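Side-chain contacts in B12-binding domain-containing protein (Kitasatospora setae, PDB 6WTE), which binds cobalamin and a [4Fe-4S] cluster and, as the radical SAM methylase TsrM, probably transfers methyl groups by non-radical catalysis: residues Val24-Leu29 / Phe34-Leu39; Gly216-Ile221 / Thr544-Ser549; Asp335-Glu340 / Tyr355-Thr360. All coordinates share one frame; numbering follows the deposited sequence. Where two conformers were deposited one is given.

In the fold
Contact 1 is fully buried inside the B12-binding domain, where a helix lies on the edge strand of its sheet; methyl groups do most of the work, helped by one backbone hydrogen bond. Contacts 2 and 3 are only partly buried, and each joins the end of a strand of the radical SAM sheet to a loop or helix start. Contact 2 brings a late loop against the start of strand 219-221 beside cobalamin, through methyls laid on a peptide. Contact 3 follows strand 327-335 near the iron-sulfur cluster; it pairs one CH-pi contact with a capping box and charged groups. The centres of contacts 1 and 3 are about 43 Å apart, on opposite sides of the chain's centre.

Contact 1: Val24-Leu29 / Phe34-Leu39; sequences VLTTAL and FEVEVL
In the beta-alpha-beta unit that opens the B12-binding domain, strand 4-9, helix 20-31 and strand 35-40, the side chains of Leu29 and Thr26 come down from the helix onto Val36 of the edge strand. The segments 24-29 of the helix and 35-39 of the strand run nearly antiparallel, their axes 163° apart in direction and 8.3 Å apart at closest approach. Val36 points toward the helix and shares its two methyls between two partners. Its CG2 sits 3.5 Å from CB of Leu29, with Leu29 CD1 a little farther off. CG1, placed anti to the backbone N by a chi1 of -175°, reaches instead toward Thr26 and stops 3.5 Å from its OG1. That hydroxyl also has CG2 of Val38 beside it at 3.9 Å, yet it is not stranded among methyls, because it is hydrogen-bonded to Leu22 O one turn earlier in the helix.

At the other end the chain comes back through Phe34. Its backbone N bonds to Leu29 O at 3.0 Å, with an angle of 160° at the hydrogen. The same carbonyl oxygen lies in the plane of the Phe34 ring, at the edge, 3.5 Å from CD2. Leu29 CD2 touches that ring carbon as well. Beyond the pair, the ring makes a cation-pi contact with Arg3 and packs on Ala137 and Thr138 of helix 130-141. Earlier in the helix, Val24 and Leu25 touch cobalamin. Helix-on-strand packing of this kind, closed by a short turn, belongs to the beta-alpha-beta crossover of the Rossmann-like B12-binding fold.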
ATOM      1  N   VAL A  24      10.162  -6.562   9.733  1.00 10.91           N
ATOM      2  CA  VAL A  24      10.478  -7.765   8.967  1.00 10.75           C
ATOM      3  C   VAL A  24      11.972  -7.820   8.667  1.00 12.94           C
ATOM      4  O   VAL A  24      12.627  -8.852   8.858  1.00 12.75           O
ATOM      5  CB  VAL A  24       9.652  -7.813   7.667  1.00 10.13           C
ATOM      6  CG1 VAL A  24       9.956  -9.094   6.900  1.00 13.02           C
ATOM      7  CG2 VAL A  24       8.155  -7.709   7.958  1.00 10.03           C
ATOM      8  N   LEU A  25      12.528  -6.706   8.188  1.00 10.45           N
ATOM      9  CA  LEU A  25      13.943  -6.677   7.822  1.00 10.58           C
ATOM     10  C   LEU A  25      14.836  -6.815   9.046  1.00 12.96           C
ATOM     11  O   LEU A  25      15.873  -7.488   8.988  1.00 13.76           O
ATOM     12  CB  LEU A  25      14.263  -5.385   7.073  1.00 10.44           C
ATOM     13  CG  LEU A  25      13.498  -5.140   5.781  1.00 10.16           C
ATOM     14  CD1 LEU A  25      13.925  -3.792   5.196  1.00 13.67           C
ATOM     15  CD2 LEU A  25      13.762  -6.264   4.789  1.00 12.98           C
ATOM     16  N   THR A  26      14.455  -6.178  10.158  1.00 11.83           N
ATOM     17  CA  THR A  26      15.249  -6.276  11.379  1.00 13.45           C
ATOM     18  C   THR A  26      15.338  -7.722  11.848  1.00 14.15           C
ATOM     19  O   THR A  26      16.420  -8.209  12.185  1.00 12.91           O
ATOM     20  CB  THR A  26      14.656  -5.387  12.473  1.00 13.29           C
ATOM     21  OG1 THR A  26      14.767  -4.007  12.092  1.00 13.59           O
ATOM     22  CG2 THR A  26      15.366  -5.622  13.815  1.00 13.33           C
ATOM     23  N   THR A  27      14.206  -8.434  11.850  1.00 12.05           N
ATOM     24  CA  THR A  27      14.208  -9.819  12.318  1.00 15.31           C
ATOM     25  C   THR A  27      15.172 -10.671  11.505  1.00 15.67           C
ATOM     26  O   THR A  27      16.009 -11.391  12.063  1.00 14.97           O
ATOM     27  CB  THR A  27      12.795 -10.399  12.248  1.00 14.47           C
ATOM     28  OG1 THR A  27      11.957  -9.711  13.182  1.00 19.63           O
ATOM     29  CG2 THR A  27      12.803 -11.888  12.585  1.00 15.99           C
ATOM     30  N   ALA A  28      15.077 -10.587  10.176  1.00 13.73           N
ATOM     31  CA  ALA A  28      15.923 -11.403   9.314  1.00 14.18           C
ATOM     32  C   ALA A  28      17.394 -11.056   9.501  1.00 12.44           C
ATOM     33  O   ALA A  28      18.246 -11.943   9.624  1.00 12.36           O
ATOM     34  CB  ALA A  28      15.504 -11.215   7.858  1.00 14.84           C
ATOM     35  N   LEU A  29      17.710  -9.763   9.520  1.00 11.76           N
ATOM     36  CA  LEU A  29      19.104  -9.356   9.657  1.00 13.54           C
ATOM     37  C   LEU A  29      19.669  -9.769  11.010  1.00 14.54           C
ATOM     38  O   LEU A  29      20.788 -10.287  11.088  1.00 15.25           O
ATOM     39  CB  LEU A  29      19.222  -7.850   9.458  1.00 12.22           C
ATOM     40  CG  LEU A  29      19.151  -7.352   8.017  1.00 13.04           C
ATOM     41  CD1 LEU A  29      18.995  -5.847   8.038  1.00 12.28           C
ATOM     42  CD2 LEU A  29      20.405  -7.769   7.255  1.00 12.70           C
ATOM     43  N   PHE A  34      23.540  -9.859  12.206  1.00 15.72           N
ATOM     44  CA  PHE A  34      23.827  -8.442  12.056  1.00 17.48           C
ATOM     45  C   PHE A  34      23.228  -7.644  13.205  1.00 20.67           C
ATOM     46  O   PHE A  34      22.242  -8.049  13.829  1.00 17.01           O
ATOM     47  CB  PHE A  34      23.295  -7.917  10.721  1.00 16.00           C
ATOM     48  CG  PHE A  34      23.985  -8.518   9.537  1.00 17.10           C
ATOM     49  CD1 PHE A  34      25.204  -8.017   9.101  1.00 17.69           C
ATOM     50  CD2 PHE A  34      23.434  -9.603   8.881  1.00 16.20           C
ATOM     51  CE1 PHE A  34      25.851  -8.584   8.026  1.00 15.69           C
ATOM     52  CE2 PHE A  34      24.074 -10.176   7.806  1.00 15.39           C
ATOM     53  CZ  PHE A  34      25.285  -9.665   7.375  1.00 17.66           C
ATOM     54  N   GLU A  35      23.850  -6.503  13.486  1.00 16.53           N
ATOM     55  CA  GLU A  35      23.287  -5.528  14.403  1.00 15.74           C
ATOM     56  C   GLU A  35      22.464  -4.543  13.582  1.00 16.72           C
ATOM     57  O   GLU A  35      22.926  -4.059  12.546  1.00 16.05           O
ATOM     58  CB  GLU A  35      24.394  -4.804  15.171  1.00 16.98           C
ATOM     59  CG  GLU A  35      23.896  -3.793  16.184  1.00 17.85           C
ATOM     60  CD  GLU A  35      25.029  -3.044  16.857  1.00 22.95           C
ATOM     61  OE1 GLU A  35      26.181  -3.166  16.390  1.00 21.52           O
ATOM     62  OE2 GLU A  35      24.767  -2.329  17.849  1.00 25.87           O
ATOM     63  N   VAL A  36      21.239  -4.268  14.026  1.00 13.87           N
ATOM     64  CA  VAL A  36      20.320  -3.419  13.282  1.00 12.56           C
ATOM     65  C   VAL A  36      19.892  -2.257  14.161  1.00 14.88           C
ATOM     66  O   VAL A  36      19.478  -2.457  15.309  1.00 17.83           O
ATOM     67  CB  VAL A  36      19.081  -4.193  12.797  1.00 13.83           C
ATOM     68  CG1 VAL A  36      18.226  -3.289  11.942  1.00 17.11           C
ATOM     69  CG2 VAL A  36      19.502  -5.433  12.036  1.00 15.91           C
ATOM     70  N   GLU A  37      19.963  -1.051  13.615  1.00 13.44           N
ATOM     71  CA  GLU A  37      19.393   0.130  14.244  1.00 15.19           C
ATOM     72  C   GLU A  37      18.422   0.795  13.280  1.00 15.25           C
ATOM     73  O   GLU A  37      18.680   0.868  12.073  1.00 12.74           O
ATOM     74  CB  GLU A  37      20.495   1.099  14.677  1.00 18.46           C
ATOM     75  CG  GLU A  37      21.355   0.502  15.776  1.00 17.23           C
ATOM     76  CD  GLU A  37      22.412   1.449  16.301  1.00 17.98           C
ATOM     77  OE1 GLU A  37      22.932   2.274  15.526  1.00 23.14           O
ATOM     78  OE2 GLU A  37      22.721   1.357  17.499  1.00 26.77           O
ATOM     79  N   VAL A  38      17.291   1.250  13.818  1.00 13.19           N
ATOM     80  CA  VAL A  38      16.234   1.901  13.053  1.00 12.03           C
ATOM     81  C   VAL A  38      16.220   3.374  13.418  1.00 12.77           C
ATOM     82  O   VAL A  38      16.250   3.734  14.600  1.00 17.57           O
ATOM     83  CB  VAL A  38      14.856   1.271  13.328  1.00 12.87           C
ATOM     84  CG1 VAL A  38      13.750   2.054  12.604  1.00 13.80           C
ATOM     85  CG2 VAL A  38      14.848  -0.192  12.912  1.00 14.60           C
ATOM     86  N   LEU A  39      16.166   4.223  12.409  1.00 12.04           N
ATOM     87  CA  LEU A  39      16.013   5.656  12.604  1.00 12.55           C
ATOM     88  C   LEU A  39      14.666   6.023  11.998  1.00 15.07           C
ATOM     89  O   LEU A  39      14.510   6.024  10.773  1.00 13.71           O
ATOM     90  CB  LEU A  39      17.174   6.411  11.959  1.00 13.60           C
ATOM     91  CG  LEU A  39      17.638   7.718  12.572  1.00 23.47           C
ATOM     92  CD1 LEU A  39      17.951   7.523  14.052  1.00 22.48           C
ATOM     93  CD2 LEU A  39      18.877   8.184  11.816  1.00 23.14           C
TER

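Contact 2: Gly216-Ile221 / Thr544-Ser549; sequences GGLGSI and TGAFWS
The ring of Phe547 brings CE1 and CZ up to the carbonyl oxygen of Gly216, with CZ to Gly216 O at 3.9 Å. The ring was modelled in two conformers, so this touch is certain for one of them only; Pro15, a cobalamin-binding residue, packs on the Phe547 side chain as well. The other flat group is the peptide joining Gly545 to Ala546, and Leu218 lies over one face of it with both of its methyls. CD2 of Leu218 is 3.6 Å from Gly545 O, while CD1 is 3.7 Å from Ala546 N and, more loosely, 4.3 Å from Ala546 CB. Leu218 points toward the loop, and its chi1 of -64° turns CG beside the backbone N, from where the fork of the side chain spreads across that peptide. Trp306 of strand 304-309 touches both Leu218 and Ala546.

No hydrogen bond crosses between the two segments, and each is shaped by its own backbone. Gly216, with phi 104°, is the C-prime residue of a Schellman motif that ends helix 209-214: its N reaches Tyr213 O, and Gly217 N reaches Tyr212 O. Gly545 also has a positive phi, at which a CB would be jammed against the preceding carbonyl. In the loop, Ala546 O is gripped twice by Ser549, by its N at 3.0 Å and by its OG at 2.7 Å, the hydroxyl lying in the carbonyl plane. Leu218 is a cobalamin-binding residue whose carbonyl oxygen makes a weak hydrogen bond to the cofactor. A late loop is thus packed against the entry to strand 219-221, beside the cobalamin pocket at the first strand of the radical SAM barrel.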
ATOM      1  N   GLY A 216      -2.934   6.100  16.860  1.00 22.91           N
ATOM      2  CA  GLY A 216      -3.979   5.682  15.951  1.00 24.96           C
ATOM      3  C   GLY A 216      -3.568   4.637  14.939  1.00 23.20           C
ATOM      4  O   GLY A 216      -4.431   4.150  14.195  1.00 27.12           O
ATOM      5  N   GLY A 217      -2.285   4.282  14.884  1.00 23.04           N
ATOM      6  CA  GLY A 217      -1.801   3.322  13.911  1.00 21.50           C
ATOM      7  C   GLY A 217      -2.016   1.893  14.355  1.00 25.51           C
ATOM      8  O   GLY A 217      -1.278   1.383  15.203  1.00 27.42           O
ATOM      9  N   LEU A 218      -3.028   1.239  13.789  1.00 26.39           N
ATOM     10  CA  LEU A 218      -3.395  -0.096  14.229  1.00 23.11           C
ATOM     11  C   LEU A 218      -2.219  -1.052  14.100  1.00 21.89           C
ATOM     12  O   LEU A 218      -1.303  -0.860  13.290  1.00 21.99           O
ATOM     13  CB  LEU A 218      -4.565  -0.639  13.408  1.00 23.41           C
ATOM     14  CG  LEU A 218      -5.911   0.077  13.490  1.00 21.77           C
ATOM     15  CD1 LEU A 218      -6.996  -0.875  13.023  1.00 21.81           C
ATOM     16  CD2 LEU A 218      -6.184   0.577  14.899  1.00 27.68           C
ATOM     17  N   GLY A 219      -2.260  -2.104  14.912  1.00 16.50           N
ATOM     18  CA  GLY A 219      -1.339  -3.202  14.705  1.00 16.60           C
ATOM     19  C   GLY A 219      -1.453  -3.721  13.284  1.00 18.34           C
ATOM     20  O   GLY A 219      -2.530  -3.729  12.685  1.00 19.72           O
ATOM     21  N   SER A 220      -0.320  -4.106  12.722  1.00 15.65           N
ATOM     22  CA  SER A 220      -0.277  -4.687  11.393  1.00 10.77           C
ATOM     23  C   SER A 220       0.170  -6.136  11.510  1.00 13.66           C
ATOM     24  O   SER A 220       1.035  -6.465  12.325  1.00 12.39           O
ATOM     25  CB  SER A 220       0.682  -3.901  10.496  1.00 13.31           C
ATOM     26  OG  SER A 220       1.866  -3.589  11.216  1.00 16.18           O
ATOM     27  N   ILE A 221      -0.422  -7.010  10.707  1.00 12.31           N
ATOM     28  CA  ILE A 221       0.002  -8.403  10.687  1.00 11.09           C
ATOM     29  C   ILE A 221      -0.063  -8.900   9.254  1.00 11.90           C
ATOM     30  O   ILE A 221      -1.102  -8.792   8.595  1.00 11.71           O
ATOM     31  CB  ILE A 221      -0.838  -9.299  11.620  1.00 11.00           C
ATOM     32  CG1 ILE A 221      -0.331 -10.742  11.555  1.00 12.39           C
ATOM     33  CG2 ILE A 221      -2.326  -9.213  11.287  1.00 12.60           C
ATOM     34  CD1 ILE A 221       1.076 -10.932  12.142  1.00 12.82           C
ATOM     35  N   THR A 544     -10.709   3.175  19.758  1.00 28.35           N
ATOM     36  CA  THR A 544      -9.908   2.106  19.187  1.00 28.84           C
ATOM     37  C   THR A 544     -10.515   1.649  17.865  1.00 24.33           C
ATOM     38  O   THR A 544     -11.654   1.976  17.529  1.00 26.19           O
ATOM     39  CB  THR A 544      -9.794   0.928  20.166  1.00 26.67           C
ATOM     40  OG1 THR A 544     -11.095   0.380  20.412  1.00 28.83           O
ATOM     41  CG2 THR A 544      -9.185   1.390  21.495  1.00 29.54           C
ATOM     42  N   GLY A 545      -9.725   0.903  17.096  1.00 25.34           N
ATOM     43  CA  GLY A 545     -10.214   0.324  15.862  1.00 21.54           C
ATOM     44  C   GLY A 545      -9.921   1.177  14.648  1.00 21.17           C
ATOM     45  O   GLY A 545      -9.382   2.286  14.724  1.00 23.17           O
ATOM     46  N   ALA A 546     -10.300   0.636  13.492  1.00 18.57           N
ATOM     47  CA  ALA A 546     -10.112   1.355  12.241  1.00 16.54           C
ATOM     48  C   ALA A 546     -10.865   2.679  12.275  1.00 16.64           C
ATOM     49  O   ALA A 546     -11.945   2.790  12.856  1.00 16.58           O
ATOM     50  CB  ALA A 546     -10.582   0.504  11.056  1.00 18.08           C
ATOM     51  N   PHE A 547     -10.265   3.688  11.649  1.00 18.33           N
ATOM     52  CA  PHE A 547     -10.878   5.010  11.619  0.50 17.74           C
ATOM     53  C   PHE A 547     -12.301   4.954  11.083  1.00 17.47           C
ATOM     54  O   PHE A 547     -13.202   5.592  11.643  1.00 17.63           O
ATOM     55  CB  PHE A 547     -10.030   5.967  10.780  0.50 20.93           C
ATOM     56  CG  PHE A 547      -8.758   6.401  11.452  0.50 20.63           C
ATOM     57  CD1 PHE A 547      -8.581   6.228  12.819  0.50 21.63           C
ATOM     58  CD2 PHE A 547      -7.741   6.985  10.718  0.50 21.05           C
ATOM     59  CE1 PHE A 547      -7.410   6.628  13.436  0.50 22.63           C
ATOM     60  CE2 PHE A 547      -6.568   7.388  11.329  0.50 22.46           C
ATOM     61  CZ  PHE A 547      -6.402   7.209  12.688  0.50 20.00           C
ATOM     62  N   TRP A 548     -12.537   4.173  10.028  1.00 16.35           N
ATOM     63  CA  TRP A 548     -13.862   4.153   9.421  1.00 14.95           C
ATOM     64  C   TRP A 548     -14.921   3.531  10.323  1.00 14.48           C
ATOM     65  O   TRP A 548     -16.114   3.779  10.110  1.00 13.50           O
ATOM     66  CB  TRP A 548     -13.813   3.441   8.067  1.00 15.37           C
ATOM     67  CG  TRP A 548     -13.404   1.988   8.084  1.00 14.78           C
ATOM     68  CD1 TRP A 548     -12.158   1.484   7.852  1.00 17.26           C
ATOM     69  CD2 TRP A 548     -14.261   0.859   8.288  1.00 12.37           C
ATOM     70  NE1 TRP A 548     -12.179   0.112   7.917  1.00 14.83           N
ATOM     71  CE2 TRP A 548     -13.461  -0.297   8.181  1.00 13.00           C
ATOM     72  CE3 TRP A 548     -15.631   0.713   8.549  1.00 12.62           C
ATOM     73  CZ2 TRP A 548     -13.979  -1.579   8.336  1.00 13.44           C
ATOM     74  CZ3 TRP A 548     -16.144  -0.561   8.706  1.00 13.37           C
ATOM     75  CH2 TRP A 548     -15.322  -1.690   8.598  1.00 12.45           C
ATOM     76  N   SER A 549     -14.523   2.763  11.341  1.00 16.00           N
ATOM     77  CA  SER A 549     -15.509   2.204  12.263  1.00 14.09           C
ATOM     78  C   SER A 549     -16.174   3.264  13.129  1.00 15.84           C
ATOM     79  O   SER A 549     -17.176   2.966  13.786  1.00 16.38           O
ATOM     80  CB  SER A 549     -14.861   1.144  13.161  1.00 17.59           C
ATOM     81  OG  SER A 549     -14.056   1.729  14.176  1.00 17.91           O
TER

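Contact 3: Asp335-Glu340 / Tyr355-Thr360; sequences DHIRPE and YTFEDT. With EDO (1,2-ethanediol), chain M.
The backbones come nearest where Ile337 faces Phe357, CA to CA 6.1 Å, each segment turning there into a helix, with Arg338 and Thr356 at the N-cap positions. The side chains of this pair carry the contact. Ile337 is stretched out, CG1 anti to the backbone N (chi1 -171°) and CD1 anti in turn, which sets CD1 over one face of the Phe357 ring, 3.7 Å from the centroid and 18° off the normal. The methyl is displaced toward the CG side, 3.5 Å from Phe357 CG, and makes a CH-pi contact. With an alanine in place of Phe357, the Ile337 methyl would probably lose the ring face it rests on and a gap would open between the two helix starts.

Each start is tied down locally. Arg338 N meets ND1 of His336 at the edge of the imidazole, nearly in its plane, in an almost straight bond of 3.1 Å. On the other segment Thr356 and Asp359 form a capping box, with Thr356 N bonding to Asp359 OD2 at 2.9 Å; Thr356 OG1 also accepts weakly from Glu358 N. A 1,2-ethanediol, probably from the crystallisation liquor, donates from O1 to Tyr355 O.

Deeper in, Tyr355 OH comes loosely to CB of Asp335 at 4.2 Å but donates to Ser334 O and is also hydrogen-bonded to Lys346 NZ, which salt-bridges Asp335. The side chain of Asp335 comes within about 5 Å of the [4Fe-4S] cluster. This is the turn after strand 327-335, leading to helix 357-369, in the radical SAM beta-alpha barrel.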
ATOM      1  N   ASP A 335     -15.582  -2.426  -5.821  1.00 13.19           N
ATOM      2  CA  ASP A 335     -15.065  -1.549  -6.871  1.00 13.97           C
ATOM      3  C   ASP A 335     -16.118  -1.094  -7.881  1.00 13.65           C
ATOM      4  O   ASP A 335     -16.166   0.097  -8.206  1.00 14.03           O
ATOM      5  CB  ASP A 335     -13.870  -2.210  -7.568  1.00 14.10           C
ATOM      6  CG  ASP A 335     -12.624  -2.186  -6.700  1.00 17.88           C
ATOM      7  OD1 ASP A 335     -12.541  -1.294  -5.824  1.00 22.90           O
ATOM      8  OD2 ASP A 335     -11.742  -3.051  -6.872  1.00 17.65           O
ATOM      9  N   HIS A 336     -16.976  -1.991  -8.364  1.00 12.78           N
ATOM     10  CA  HIS A 336     -18.068  -1.583  -9.247  1.00 12.06           C
ATOM     11  C   HIS A 336     -19.125  -2.680  -9.274  1.00 12.36           C
ATOM     12  O   HIS A 336     -18.995  -3.715  -8.620  1.00 15.28           O
ATOM     13  CB  HIS A 336     -17.573  -1.280 -10.667  1.00 13.45           C
ATOM     14  CG  HIS A 336     -18.304  -0.149 -11.324  1.00 13.84           C
ATOM     15  ND1 HIS A 336     -19.562  -0.288 -11.868  1.00 13.02           N
ATOM     16  CD2 HIS A 336     -17.964   1.149 -11.496  1.00 13.12           C
ATOM     17  CE1 HIS A 336     -19.959   0.872 -12.356  1.00 17.42           C
ATOM     18  NE2 HIS A 336     -19.008   1.762 -12.144  1.00 12.26           N
ATOM     19  N   ILE A 337     -20.170  -2.446 -10.066  1.00 15.00           N
ATOM     20  CA  ILE A 337     -21.216  -3.445 -10.271  1.00 17.40           C
ATOM     21  C   ILE A 337     -21.454  -3.759 -11.736  1.00 20.00           C
ATOM     22  O   ILE A 337     -21.945  -4.856 -12.060  1.00 20.05           O
ATOM     23  CB  ILE A 337     -22.534  -2.994  -9.605  1.00 18.49           C
ATOM     24  CG1 ILE A 337     -23.559  -4.134  -9.627  1.00 22.13           C
ATOM     25  CG2 ILE A 337     -23.092  -1.782 -10.324  1.00 18.66           C
ATOM     26  CD1 ILE A 337     -24.837  -3.854  -8.871  1.00 23.21           C
ATOM     27  N   ARG A 338     -21.101  -2.873 -12.656  1.00 14.02           N
ATOM     28  CA  ARG A 338     -21.433  -3.074 -14.059  0.50 17.91           C
ATOM     29  C   ARG A 338     -20.464  -4.062 -14.700  1.00 17.42           C
ATOM     30  O   ARG A 338     -19.243  -3.837 -14.662  1.00 15.70           O
ATOM     31  CB  ARG A 338     -21.413  -1.746 -14.802  0.50 19.09           C
ATOM     32  CG  ARG A 338     -22.624  -0.864 -14.513  0.50 20.22           C
ATOM     33  CD  ARG A 338     -23.910  -1.531 -14.998  0.50 22.65           C
ATOM     34  NE  ARG A 338     -25.077  -0.656 -14.892  0.50 24.97           N
ATOM     35  CZ  ARG A 338     -25.401   0.273 -15.789  0.50 25.88           C
ATOM     36  NH1 ARG A 338     -24.638   0.462 -16.855  0.50 23.22           N
ATOM     37  NH2 ARG A 338     -26.485   1.018 -15.619  0.50 22.55           N
ATOM     38  N   PRO A 339     -20.955  -5.155 -15.291  1.00 19.59           N
ATOM     39  CA  PRO A 339     -20.049  -6.112 -15.946  1.00 20.02           C
ATOM     40  C   PRO A 339     -19.236  -5.492 -17.062  1.00 22.28           C
ATOM     41  O   PRO A 339     -18.081  -5.887 -17.266  1.00 20.24           O
ATOM     42  CB  PRO A 339     -21.003  -7.195 -16.479  1.00 27.60           C
ATOM     43  CG  PRO A 339     -22.252  -7.050 -15.668  1.00 28.73           C
ATOM     44  CD  PRO A 339     -22.363  -5.594 -15.332  1.00 24.59           C
ATOM     45  N   GLU A 340     -19.794  -4.516 -17.782  1.00 20.01           N
ATOM     46  CA  GLU A 340     -19.039  -3.893 -18.861  1.00 19.18           C
ATOM     47  C   GLU A 340     -17.830  -3.132 -18.330  1.00 18.88           C
ATOM     48  O   GLU A 340     -16.828  -2.994 -19.039  1.00 20.88           O
ATOM     49  CB  GLU A 340     -19.947  -2.973 -19.682  1.00 28.09           C
ATOM     50  CG  GLU A 340     -20.604  -1.849 -18.894  1.00 28.96           C
ATOM     51  CD  GLU A 340     -21.978  -2.213 -18.332  1.00 31.08           C
ATOM     52  OE1 GLU A 340     -22.249  -3.412 -18.065  1.00 28.45           O
ATOM     53  OE2 GLU A 340     -22.798  -1.281 -18.168  1.00 31.27           O
ATOM     54  N   TYR A 355     -16.062 -12.523  -9.478  1.00 12.20           N
ATOM     55  CA  TYR A 355     -17.177 -12.326  -8.563  1.00 13.68           C
ATOM     56  C   TYR A 355     -18.325 -11.640  -9.286  1.00 16.44           C
ATOM     57  O   TYR A 355     -18.193 -11.152 -10.414  1.00 15.34           O
ATOM     58  CB  TYR A 355     -16.772 -11.533  -7.310  1.00 12.37           C
ATOM     59  CG  TYR A 355     -16.232 -10.136  -7.546  1.00 12.90           C
ATOM     60  CD1 TYR A 355     -17.084  -9.055  -7.730  1.00 10.82           C
ATOM     61  CD2 TYR A 355     -14.865  -9.895  -7.542  1.00 11.74           C
ATOM     62  CE1 TYR A 355     -16.586  -7.775  -7.925  1.00 11.38           C
ATOM     63  CE2 TYR A 355     -14.359  -8.624  -7.736  1.00 14.81           C
ATOM     64  CZ  TYR A 355     -15.221  -7.568  -7.930  1.00 11.68           C
ATOM     65  OH  TYR A 355     -14.709  -6.302  -8.114  1.00 12.87           O
ATOM     66  N   THR A 356     -19.472 -11.652  -8.617  1.00 13.24           N
ATOM     67  CA  THR A 356     -20.660 -10.929  -9.028  1.00 12.89           C
ATOM     68  C   THR A 356     -21.098 -10.048  -7.872  1.00 12.50           C
ATOM     69  O   THR A 356     -20.559 -10.124  -6.764  1.00 12.34           O
ATOM     70  CB  THR A 356     -21.804 -11.878  -9.400  1.00 17.95           C
ATOM     71  OG1 THR A 356     -22.254 -12.539  -8.212  1.00 16.71           O
ATOM     72  CG2 THR A 356     -21.327 -12.912 -10.399  1.00 19.59           C
ATOM     73  N   PHE A 357     -22.118  -9.226  -8.115  1.00 14.43           N
ATOM     74  CA  PHE A 357     -22.594  -8.390  -7.024  1.00 12.83           C
ATOM     75  C   PHE A 357     -23.197  -9.225  -5.897  1.00 15.09           C
ATOM     76  O   PHE A 357     -23.175  -8.794  -4.738  1.00 12.88           O
ATOM     77  CB  PHE A 357     -23.605  -7.368  -7.535  1.00 14.10           C
ATOM     78  CG  PHE A 357     -23.994  -6.349  -6.504  1.00 13.76           C
ATOM     79  CD1 PHE A 357     -23.042  -5.495  -5.970  1.00 16.98           C
ATOM     80  CD2 PHE A 357     -25.301  -6.251  -6.064  1.00 16.06           C
ATOM     81  CE1 PHE A 357     -23.390  -4.554  -5.016  1.00 17.37           C
ATOM     82  CE2 PHE A 357     -25.657  -5.313  -5.107  1.00 19.36           C
ATOM     83  CZ  PHE A 357     -24.699  -4.465  -4.586  1.00 15.96           C
ATOM     84  N   GLU A 358     -23.700 -10.427  -6.199  1.00 12.52           N
ATOM     85  CA  GLU A 358     -24.239 -11.279  -5.140  1.00 13.96           C
ATOM     86  C   GLU A 358     -23.193 -11.585  -4.085  1.00 13.76           C
ATOM     87  O   GLU A 358     -23.533 -11.768  -2.913  1.00 13.85           O
ATOM     88  CB  GLU A 358     -24.775 -12.598  -5.709  1.00 20.53           C
ATOM     89  CG  GLU A 358     -25.930 -12.481  -6.674  1.00 15.28           C
ATOM     90  CD  GLU A 358     -25.546 -12.901  -8.091  1.00 23.22           C
ATOM     91  OE1 GLU A 358     -25.733 -12.090  -9.022  1.00 22.58           O
ATOM     92  OE2 GLU A 358     -25.052 -14.036  -8.274  1.00 21.24           O
ATOM     93  N   ASP A 359     -21.916 -11.656  -4.485  1.00 11.96           N
ATOM     94  CA  ASP A 359     -20.851 -11.951  -3.535  1.00 15.95           C
ATOM     95  C   ASP A 359     -20.677 -10.819  -2.532  1.00 14.30           C
ATOM     96  O   ASP A 359     -20.436 -11.071  -1.348  1.00 12.42           O
ATOM     97  CB  ASP A 359     -19.542 -12.227  -4.278  1.00 12.07           C
ATOM     98  CG  ASP A 359     -19.612 -13.481  -5.128  1.00 15.63           C
ATOM     99  OD1 ASP A 359     -20.025 -14.537  -4.611  1.00 19.21           O
ATOM    100  OD2 ASP A 359     -19.279 -13.413  -6.324  1.00 16.38           O
ATOM    101  N   THR A 360     -20.787  -9.566  -2.987  1.00 11.24           N
ATOM    102  CA  THR A 360     -20.737  -8.445  -2.055  1.00 11.26           C
ATOM    103  C   THR A 360     -21.983  -8.413  -1.174  1.00 11.40           C
ATOM    104  O   THR A 360     -21.897  -8.135   0.029  1.00 12.61           O
ATOM    105  CB  THR A 360     -20.572  -7.127  -2.820  1.00 13.45           C
ATOM    106  OG1 THR A 360     -19.261  -7.067  -3.408  1.00 11.94           O
ATOM    107  CG2 THR A 360     -20.743  -5.932  -1.890  1.00 13.93           C
TER
HETATM  108  C1  EDO M 811     -18.517 -14.258 -12.435  1.00 28.15           C
HETATM  109  O1  EDO M 811     -17.698 -13.103 -12.656  1.00 23.80           O
HETATM  110  C2  EDO M 811     -18.180 -14.887 -11.090  1.00 28.17           C
HETATM  111  O2  EDO M 811     -17.028 -15.726 -11.228  1.00 35.91           O